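Local coordinates for enoyl-CoA hydratase/isomerase (Mycobacterium avium, PDB 3P5M) that probably hydrates or isomerises the double bond of enoyl-CoA thioesters, at the interface of chains A and B. Coordinates in Å, arbitrary orientation; residue numbers count along the deposited sequence, not the author numbering. Chains: chain A/B, Enoyl-CoA hydratase/isomerase.

The interface of chains A and B. Residues chain A 141, 145, 150, 153-154, 157; chain B 205, 209, 212-213.
B:Leu209 packs its forked end against A:Pro145 and helix 150-159 of chain A, joining two subunits of the crotonase (enoyl-CoA hydratase/isomerase) fold. The deposited assembly holds six copies, and crotonases commonly form hexamers, so this helix-against-helix contact probably belongs to the working oligomer. Helix 199-213 of chain B lies against helices 140-143, 145-148 and 150-159 of chain A.

The leucine CG is anti to its backbone N (chi1 -171°), which carries it towards chain A, and chi2 (67°) then sets the two branches. B:Leu209 CD1 meets ring carbon CG of A:Pro145 at a tight 3.3 Å, the two side chains crossing at a slant. B:Leu209 CD1 also touches A:Thr153 CG2 at 3.9 Å. B:Leu209 CD2 faces the same helix and packs at 4.0 Å on A:Arg150 CG, the start of an aliphatic chain that runs extended to NE. Within that helix, A:Ser154 OG hydrogen-bonds A:Arg150 O at 3.2 Å, from above the carbonyl plane.

B:Thr213 crosses A:Pro145 at about a right angle, and B:Thr213 CG2, its methyl, lies 3.5 Å from the ring carbon CB of A:Pro145. The hydroxyl B:Thr213 OG1 points back to its own helix and bonds B:Leu209 O at 2.8 Å, tilted 33° from the carbonyl plane. This bond probably helps fix the rotation that presents the methyl to the proline. A:Arg150 CD passes beside the same hydroxyl. Next to B:Thr213, B:Ala212 CB rests against the backbone carbonyl oxygen of A:Ser141. Towards the other end of the patch, A:Ala157 CB meets the methyl CG2 of B:Thr205 at 3.7 Å.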
loop_
_atom_site.group_PDB
_atom_site.type_symbol
_atom_site.label_atom_id
_atom_site.label_comp_id
_atom_site.label_asym_id
_atom_site.label_seq_id
_atom_site.Cartn_x
_atom_site.Cartn_y
_atom_site.Cartn_z
ATOM N N SER A 141 -7.961 1.550 26.083
ATOM C CA SER A 141 -7.486 0.157 26.048
ATOM C C SER A 141 -8.551 -0.745 25.500
ATOM O O SER A 141 -8.256 -1.797 24.979
ATOM C CB SER A 141 -7.095 -0.298 27.435
ATOM O OG SER A 141 -6.270 0.671 28.046
ATOM N N PRO A 145 -8.224 -1.698 20.507
ATOM C CA PRO A 145 -8.093 -3.014 19.862
ATOM C C PRO A 145 -9.153 -3.336 18.805
ATOM O O PRO A 145 -8.819 -3.999 17.824
ATOM C CB PRO A 145 -8.204 -3.974 21.017
ATOM C CG PRO A 145 -7.557 -3.167 22.154
ATOM C CD PRO A 145 -8.113 -1.806 21.973
ATOM N N ARG A 150 -4.948 -5.764 18.703
ATOM C CA ARG A 150 -4.179 -5.769 19.932
ATOM C C ARG A 150 -2.688 -5.403 19.759
ATOM O O ARG A 150 -2.115 -4.659 20.585
ATOM C CB ARG A 150 -4.392 -7.100 20.670
ATOM C CG ARG A 150 -3.372 -7.422 21.756
ATOM C CD ARG A 150 -3.795 -8.682 22.445
ATOM N NE ARG A 150 -2.684 -9.303 23.162
ATOM C CZ ARG A 150 -1.979 -10.329 22.685
ATOM N NH1 ARG A 150 -0.983 -10.843 23.413
ATOM N NH2 ARG A 150 -2.278 -10.846 21.483
ATOM N N THR A 153 -2.138 -1.768 19.207
ATOM C CA THR A 153 -2.528 -1.056 20.424
ATOM C C THR A 153 -1.401 -1.168 21.468
ATOM O O THR A 153 -1.025 -0.163 22.098
ATOM C CB THR A 153 -3.886 -1.533 20.998
ATOM O OG1 THR A 153 -4.903 -1.457 19.977
ATOM C CG2 THR A 153 -4.283 -0.647 22.200
ATOM N N SER A 154 -0.870 -2.380 21.653
ATOM C CA SER A 154 0.258 -2.591 22.560
ATOM C C SER A 154 1.415 -1.686 22.199
ATOM O O SER A 154 2.010 -1.059 23.081
ATOM C CB SER A 154 0.781 -4.030 22.545
ATOM O OG SER A 154 -0.165 -4.929 23.063
ATOM N N ALA A 157 0.671 2.104 23.018
ATOM C CA ALA A 157 0.650 2.347 24.470
ATOM C C ALA A 157 2.044 2.216 25.085
ATOM O O ALA A 157 2.401 2.990 25.959
ATOM C CB ALA A 157 -0.331 1.422 25.177
ATOM N N THR B 205 -1.180 -1.213 31.925
ATOM C CA THR B 205 -1.573 -1.229 30.508
ATOM C C THR B 205 -1.883 -2.651 30.013
ATOM O O THR B 205 -2.914 -2.862 29.367
ATOM C CB THR B 205 -0.466 -0.635 29.633
ATOM O OG1 THR B 205 -0.219 0.713 30.026
ATOM C CG2 THR B 205 -0.838 -0.695 28.146
ATOM N N LEU B 209 -5.550 -4.028 28.706
ATOM C CA LEU B 209 -5.592 -4.556 27.364
ATOM C C LEU B 209 -6.022 -6.042 27.310
ATOM O O LEU B 209 -6.776 -6.439 26.415
ATOM C CB LEU B 209 -4.266 -4.265 26.645
ATOM C CG LEU B 209 -4.302 -4.595 25.160
ATOM C CD1 LEU B 209 -5.284 -3.619 24.458
ATOM C CD2 LEU B 209 -2.883 -4.528 24.490
ATOM N N ALA B 212 -9.710 -6.233 27.737
ATOM C CA ALA B 212 -10.408 -5.801 26.536
ATOM C C ALA B 212 -10.363 -6.848 25.423
ATOM O O ALA B 212 -11.174 -6.805 24.534
ATOM C CB ALA B 212 -9.784 -4.511 26.032
ATOM N N THR B 213 -9.390 -7.755 25.424
ATOM C CA THR B 213 -9.149 -8.567 24.214
ATOM C C THR B 213 -9.115 -10.066 24.495
ATOM O O THR B 213 -9.227 -10.868 23.567
ATOM C CB THR B 213 -7.800 -8.224 23.565
ATOM O OG1 THR B 213 -6.760 -8.505 24.497
ATOM C CG2 THR B 213 -7.733 -6.733 23.113
#